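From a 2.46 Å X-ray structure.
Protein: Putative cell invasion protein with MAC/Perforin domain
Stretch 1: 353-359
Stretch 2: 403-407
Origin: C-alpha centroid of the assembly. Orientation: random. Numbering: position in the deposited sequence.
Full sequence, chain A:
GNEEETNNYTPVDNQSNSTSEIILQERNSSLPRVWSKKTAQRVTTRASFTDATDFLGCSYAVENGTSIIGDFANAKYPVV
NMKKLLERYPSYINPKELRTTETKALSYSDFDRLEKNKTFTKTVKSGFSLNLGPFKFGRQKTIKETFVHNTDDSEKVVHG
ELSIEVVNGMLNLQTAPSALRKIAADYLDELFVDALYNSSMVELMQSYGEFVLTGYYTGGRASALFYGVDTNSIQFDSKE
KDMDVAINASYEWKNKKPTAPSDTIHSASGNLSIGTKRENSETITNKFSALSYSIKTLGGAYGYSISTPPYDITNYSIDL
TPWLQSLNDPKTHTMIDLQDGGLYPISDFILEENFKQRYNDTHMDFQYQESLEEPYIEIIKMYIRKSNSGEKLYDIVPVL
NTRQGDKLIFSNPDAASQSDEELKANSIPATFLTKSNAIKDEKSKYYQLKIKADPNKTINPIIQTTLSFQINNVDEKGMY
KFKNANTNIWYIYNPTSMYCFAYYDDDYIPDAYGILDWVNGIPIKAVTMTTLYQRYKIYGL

Stretch 1 353-359: ENFKQRY
Stretch 2 403-407: RQGDK

Residues 353-359 form helix throughout, and the helix continues beyond Tyr359; residues 403-407 form an irregular segment that packs against one side of it. Within the helix, backbone hydrogen bonds run from Gln357 N to Glu353 O (3.0 Å), from Arg358 N to Asn354 O (3.0 Å) and from Tyr359 N to Phe355 O (2.9 Å), with phi/psi values near -60/-45. The closest backbone pairings across the contact are Asn354 with Asp406, whose CA atoms lie 6.8 Å apart, and Phe355 with Gln404, at 8.4 Å between CA atoms. The interface is small, 293 Å² summed over both sides, and Arg358, Gln404 and Asp406 contribute most of it.

Arg358 covers the largest share. Its CA-to-CB bond points toward the second stretch, and chi1 -173° (t), chi2 160° (t), chi3 -69° (m) and chi4 -79° extend the chain and then turn the guanidinium against Gln404, Gly405 and Asp406. At the edge of this group, near its plane, Asp406 OD1 accepts hydrogen bonds from Arg358 NE and Arg358 NH2, each at 2.9 Å, with N-H...O angles of 146° and 141°. A single carboxylate oxygen is thus forked between two nitrogens, and the opposite charges make the contact a salt bridge. Over one face of the guanidinium lies Gln404 O, 3.2 Å from Arg358 CZ; this carbonyl packs on the flat cation without hydrogen bonding to it.

The CA-to-CB bond of Asp406 also points toward the helix, with phi/psi -85/151, chi1 -48° (m) and chi2 -56°. While OD1 engages Arg358, Asp406 OD2 accepts a hydrogen bond from Asn354 ND2 at 3.1 Å and 158°. Asn354, one helical turn before Arg358, reaches this position with chi1 50° (p) and chi2 -35°, so the short carboxylate serves two helix side chains at once. A water bridges the corner: it donates to Asp406 OD2 at 2.7 Å and, weakly, to Asn354 O at 2.8 Å, and weakly accepts from Arg358 NE at 3.2 Å. Asp406 and Arg358 are both buried, and their pairing offsets the cost of enclosing two charges.

The CA-to-CB bond of Gln404, at phi/psi -83/-11, points toward the helix; chi1 is -60° (m), chi2 77° (p) and chi3 19°. Gln404 CB lies 3.9 Å from Arg358 NE, and Gln404 CD approaches Phe355 CE1 to 3.7 Å, meeting the ring obliquely. The CA-to-CB bond of Phe355 points sideways, but chi1 -60° (m) and chi2 -11° bring the end of its ring nearer, adding a nonpolar surface beside the polar cluster. The amide end of Gln404 is satisfied by partners elsewhere in the structure.

Gly405 joins the two main contributors of the second stretch. Its phi/psi of 88/25 would jam a CB against the carbonyl oxygen of Gln404, which by itself calls for glycine. Gly405 O approaches Arg358 NH2 to 3.3 Å at an angle too poor for a hydrogen bond. Beyond the contact, the CA-to-CB bond of Lys407 points away from the helix.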

# COMPACT_ATOMS: atom_id res chain seq x y z
N GLU A 353 -6.01 9.81 9.19
CA GLU A 353 -7.10 9.75 8.19
C GLU A 353 -6.66 10.06 6.76
O GLU A 353 -6.99 9.33 5.82
CB GLU A 353 -8.18 10.78 8.57
CG GLU A 353 -9.62 10.26 8.48
CD GLU A 353 -9.82 9.00 9.31
OE1 GLU A 353 -9.60 9.03 10.56
OE2 GLU A 353 -10.19 7.98 8.68
N ASN A 354 -5.93 11.16 6.58
CA ASN A 354 -5.52 11.60 5.25
C ASN A 354 -4.47 10.71 4.62
O ASN A 354 -4.47 10.54 3.40
CB ASN A 354 -5.04 13.06 5.23
CG ASN A 354 -4.02 13.38 6.31
OD1 ASN A 354 -4.08 12.84 7.43
ND2 ASN A 354 -3.11 14.29 6.01
N PHE A 355 -3.59 10.12 5.43
CA PHE A 355 -2.60 9.19 4.88
C PHE A 355 -3.27 7.88 4.49
O PHE A 355 -2.95 7.27 3.47
CB PHE A 355 -1.45 8.92 5.83
CG PHE A 355 -0.67 10.15 6.24
CD1 PHE A 355 -0.84 11.38 5.59
CD2 PHE A 355 0.29 10.05 7.25
CE1 PHE A 355 -0.10 12.47 5.97
CE2 PHE A 355 1.04 11.16 7.63
CZ PHE A 355 0.85 12.36 7.01
N LYS A 356 -4.21 7.47 5.32
CA LYS A 356 -4.96 6.26 5.06
C LYS A 356 -5.63 6.37 3.70
O LYS A 356 -5.42 5.53 2.83
CB LYS A 356 -5.99 6.03 6.18
CG LYS A 356 -5.37 5.51 7.50
CD LYS A 356 -6.34 5.60 8.66
CE LYS A 356 -7.31 4.45 8.74
NZ LYS A 356 -6.64 3.26 9.35
N GLN A 357 -6.39 7.43 3.53
CA GLN A 357 -7.11 7.68 2.30
C GLN A 357 -6.18 7.80 1.09
O GLN A 357 -6.43 7.23 0.03
CB GLN A 357 -7.96 8.94 2.47
CG GLN A 357 -8.99 9.24 1.36
CD GLN A 357 -9.90 8.07 1.10
OE1 GLN A 357 -10.19 7.29 2.02
NE2 GLN A 357 -10.34 7.91 -0.16
N ARG A 358 -5.07 8.52 1.25
CA ARG A 358 -4.11 8.70 0.16
C ARG A 358 -3.45 7.39 -0.29
O ARG A 358 -3.25 7.20 -1.48
CB ARG A 358 -3.05 9.74 0.53
CG ARG A 358 -2.14 10.08 -0.63
CD ARG A 358 -1.41 11.40 -0.48
NE ARG A 358 -2.35 12.51 -0.58
CZ ARG A 358 -2.85 13.00 -1.72
NH1 ARG A 358 -2.48 12.50 -2.88
NH2 ARG A 358 -3.71 14.01 -1.69
N TYR A 359 -3.08 6.54 0.68
CA TYR A 359 -2.61 5.21 0.42
C TYR A 359 -3.64 4.48 -0.44
O TYR A 359 -3.31 3.95 -1.52
CB TYR A 359 -2.37 4.39 1.72
CG TYR A 359 -2.28 2.89 1.44
CD1 TYR A 359 -1.11 2.32 0.96
CD2 TYR A 359 -3.38 2.07 1.58
CE1 TYR A 359 -1.03 0.96 0.65
CE2 TYR A 359 -3.31 0.72 1.29
CZ TYR A 359 -2.13 0.17 0.81
OH TYR A 359 -2.07 -1.20 0.51
N ARG A 403 0.96 19.28 2.73
CA ARG A 403 2.13 18.95 1.93
C ARG A 403 1.86 17.82 0.93
O ARG A 403 2.42 17.78 -0.18
CB ARG A 403 3.26 18.48 2.84
CG ARG A 403 3.88 19.56 3.72
CD ARG A 403 5.17 19.03 4.36
NE ARG A 403 4.88 17.99 5.34
CZ ARG A 403 5.73 17.04 5.75
NH1 ARG A 403 5.33 16.15 6.65
NH2 ARG A 403 6.97 16.96 5.28
N GLN A 404 0.99 16.92 1.37
CA GLN A 404 0.67 15.70 0.63
C GLN A 404 -0.38 16.03 -0.42
O GLN A 404 -0.66 15.23 -1.29
CB GLN A 404 0.17 14.63 1.60
CG GLN A 404 1.15 14.21 2.73
CD GLN A 404 1.29 15.19 3.92
OE1 GLN A 404 0.44 16.07 4.15
NE2 GLN A 404 2.39 15.05 4.67
N GLY A 405 -0.95 17.23 -0.31
CA GLY A 405 -1.96 17.70 -1.27
C GLY A 405 -3.38 17.30 -0.90
O GLY A 405 -4.24 17.23 -1.75
N ASP A 406 -3.62 17.07 0.38
CA ASP A 406 -4.95 16.78 0.89
C ASP A 406 -5.61 18.13 1.14
O ASP A 406 -4.91 19.08 1.43
CB ASP A 406 -4.86 16.00 2.21
CG ASP A 406 -3.91 14.83 2.12
OD1 ASP A 406 -4.08 13.96 1.22
OD2 ASP A 406 -2.97 14.78 2.95
N LYS A 407 -6.93 18.20 1.03
CA LYS A 407 -7.67 19.42 1.29
C LYS A 407 -8.46 19.28 2.58
O LYS A 407 -9.42 18.51 2.65
CB LYS A 407 -8.60 19.77 0.10
CG LYS A 407 -7.91 19.65 -1.25
CD LYS A 407 -8.40 20.64 -2.30
CE LYS A 407 -7.53 20.58 -3.56
NZ LYS A 407 -7.03 21.92 -4.00
O HOH W 1 -2.27 12.15 2.63